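Local coordinates for thioredoxin-like protein (Bacteroides caccae ATCC 43185, PDB 4YOD), which is of unknown function but, with a thioredoxin fold following its helical N-terminal domain, is probably an oxidoreductase acting on thiols or disulfides, at residues Pro119-Met124 against Ala140-Ala145. Sequence-based numbering, arbitrary orientation.
Sequences PVLEAM and ARLELA
Leu121 and Leu142 face each other where helices 114-125 and 132-146 pack, their CA atoms 6.0 Å apart and their side chains meeting through CB and CB at 4.1 Å. The contact is almost wholly apolar. Leu121 contributes the most buried surface: its CD1 methyl lies against the backbone of the partner helix, 3.7 Å from Leu142 N, while both of its methyls bear on the root of Arg141, with CD2 3.9 Å from Arg141 CB. The two side chains run at about a right angle to one another. Leu142 returns the contact on the other flank of Leu121. With CG anti to its backbone N (chi1 -174°), it carries both methyls over to Glu122, where CD2 sits 3.9 Å from the aliphatic CG and CD1 also touches Leu121 CB. Cutting this side chain back to an alanine here would probably leave Glu122 CG and one flank of Leu121 CB without their apolar cover.

Beyond its CB, the extended chain of Arg141 leads away from 119-124. Its NH1 hydrogen-bonds to Tyr117 OH, about one turn back on helix 114-125, and forms a salt bridge with Asp101 OD2 of helix 90-105, so the charged end links helix 132-146 to both. Behind Leu121, Val120 and Ala123 turn to helix 72-85, so helix 114-125 lies between that helix and helix 132-146.

The segment axes approach to 9.5 Å at 140° between their directions, an obliquely antiparallel pair of consecutive helices, a helical hairpin, here formed by the last two helices of the N-terminal all-helical region preceding the thioredoxin fold.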
loop_
_atom_site.group_PDB
_atom_site.type_symbol
_atom_site.label_atom_id
_atom_site.label_comp_id
_atom_site.label_asym_id
_atom_site.label_seq_id
_atom_site.Cartn_x
_atom_site.Cartn_y
_atom_site.Cartn_z
ATOM N N PRO A 119 -10.444 -3.538 -4.274
ATOM C CA PRO A 119 -11.642 -3.769 -5.125
ATOM C C PRO A 119 -11.299 -4.279 -6.543
ATOM O O PRO A 119 -12.093 -5.033 -7.099
ATOM C CB PRO A 119 -12.339 -2.399 -5.178
ATOM C CG PRO A 119 -11.330 -1.410 -4.726
ATOM C CD PRO A 119 -10.396 -2.141 -3.794
ATOM N N VAL A 120 -10.123 -3.916 -7.117
ATOM C CA VAL A 120 -9.693 -4.480 -8.424
ATOM C C VAL A 120 -9.517 -6.020 -8.280
ATOM O O VAL A 120 -10.012 -6.761 -9.116
ATOM C CB VAL A 120 -8.406 -3.842 -9.010
ATOM C CG1 VAL A 120 -8.077 -4.437 -10.384
ATOM C CG2 VAL A 120 -8.521 -2.315 -9.099
ATOM N N LEU A 121 -8.817 -6.473 -7.214
ATOM C CA LEU A 121 -8.552 -7.893 -6.936
ATOM C C LEU A 121 -9.826 -8.650 -6.708
ATOM O O LEU A 121 -9.938 -9.786 -7.162
ATOM C CB LEU A 121 -7.630 -8.040 -5.712
ATOM C CG LEU A 121 -6.188 -7.578 -5.893
ATOM C CD1 LEU A 121 -5.448 -7.600 -4.571
ATOM C CD2 LEU A 121 -5.457 -8.410 -6.970
ATOM N N GLU A 122 -10.808 -8.012 -6.008
ATOM C CA GLU A 122 -12.127 -8.595 -5.722
ATOM C C GLU A 122 -12.898 -8.792 -7.036
ATOM O O GLU A 122 -13.535 -9.837 -7.244
ATOM C CB GLU A 122 -12.914 -7.702 -4.738
ATOM C CG GLU A 122 -12.364 -7.745 -3.300
ATOM C CD GLU A 122 -13.011 -6.810 -2.284
ATOM O OE1 GLU A 122 -13.554 -5.753 -2.684
ATOM O OE2 GLU A 122 -12.942 -7.123 -1.073
ATOM N N ALA A 123 -12.823 -7.803 -7.938
ATOM C CA ALA A 123 -13.479 -7.910 -9.249
ATOM C C ALA A 123 -12.842 -9.007 -10.084
ATOM O O ALA A 123 -13.553 -9.703 -10.789
ATOM C CB ALA A 123 -13.394 -6.580 -9.983
HETATM N N MSE A 124 -11.508 -9.192 -9.991
HETATM C CA MSE A 124 -10.820 -10.242 -10.752
HETATM C C MSE A 124 -11.196 -11.643 -10.245
HETATM O O MSE A 124 -11.484 -12.524 -11.050
HETATM C CB MSE A 124 -9.300 -10.037 -10.712
HETATM C CG MSE A 124 -8.864 -8.715 -11.408
HETATM SE SE MSE A 124 -6.967 -8.354 -11.211
HETATM C CE MSE A 124 -6.260 -9.611 -12.526
ATOM N N ALA A 140 -4.423 -14.809 -4.451
ATOM C CA ALA A 140 -3.270 -14.849 -3.548
ATOM C C ALA A 140 -2.902 -13.423 -3.085
ATOM O O ALA A 140 -2.649 -13.209 -1.893
ATOM C CB ALA A 140 -2.077 -15.515 -4.234
ATOM N N ARG A 141 -2.929 -12.440 -4.010
ATOM C CA ARG A 141 -2.669 -11.035 -3.653
ATOM C C ARG A 141 -3.755 -10.496 -2.707
ATOM O O ARG A 141 -3.430 -9.788 -1.759
ATOM C CB ARG A 141 -2.606 -10.163 -4.922
ATOM C CG ARG A 141 -1.291 -10.306 -5.655
ATOM C CD ARG A 141 -1.275 -9.477 -6.924
ATOM N NE ARG A 141 0.055 -9.522 -7.524
ATOM C CZ ARG A 141 0.431 -8.795 -8.566
ATOM N NH1 ARG A 141 -0.424 -7.963 -9.147
ATOM N NH2 ARG A 141 1.675 -8.874 -9.021
ATOM N N LEU A 142 -5.025 -10.895 -2.928
ATOM C CA LEU A 142 -6.174 -10.470 -2.104
ATOM C C LEU A 142 -6.042 -11.027 -0.676
ATOM O O LEU A 142 -6.208 -10.262 0.280
ATOM C CB LEU A 142 -7.514 -10.867 -2.758
ATOM C CG LEU A 142 -8.823 -10.362 -2.082
ATOM C CD1 LEU A 142 -8.826 -8.825 -1.878
ATOM C CD2 LEU A 142 -10.037 -10.811 -2.862
ATOM N N GLU A 143 -5.632 -12.305 -0.538
ATOM C CA GLU A 143 -5.393 -12.924 0.779
ATOM C C GLU A 143 -4.261 -12.204 1.531
ATOM O O GLU A 143 -4.384 -11.907 2.725
ATOM C CB GLU A 143 -5.022 -14.407 0.615
ATOM C CG GLU A 143 -6.209 -15.338 0.565
ATOM C CD GLU A 143 -5.894 -16.663 1.235
ATOM O OE1 GLU A 143 -5.875 -16.710 2.488
ATOM O OE2 GLU A 143 -5.607 -17.642 0.508
ATOM N N LEU A 144 -3.149 -11.939 0.833
ATOM C CA LEU A 144 -2.005 -11.259 1.432
ATOM C C LEU A 144 -2.345 -9.782 1.789
ATOM O O LEU A 144 -1.907 -9.318 2.840
ATOM C CB LEU A 144 -0.786 -11.343 0.507
ATOM C CG LEU A 144 0.491 -10.615 0.946
ATOM C CD1 LEU A 144 1.006 -11.134 2.333
ATOM C CD2 LEU A 144 1.562 -10.751 -0.122
ATOM N N ALA A 145 -3.165 -9.084 0.964
ATOM C CA ALA A 145 -3.568 -7.689 1.215
ATOM C C ALA A 145 -4.458 -7.548 2.484
ATOM O O ALA A 145 -4.511 -6.474 3.070
ATOM C CB ALA A 145 -4.278 -7.122 0.003
#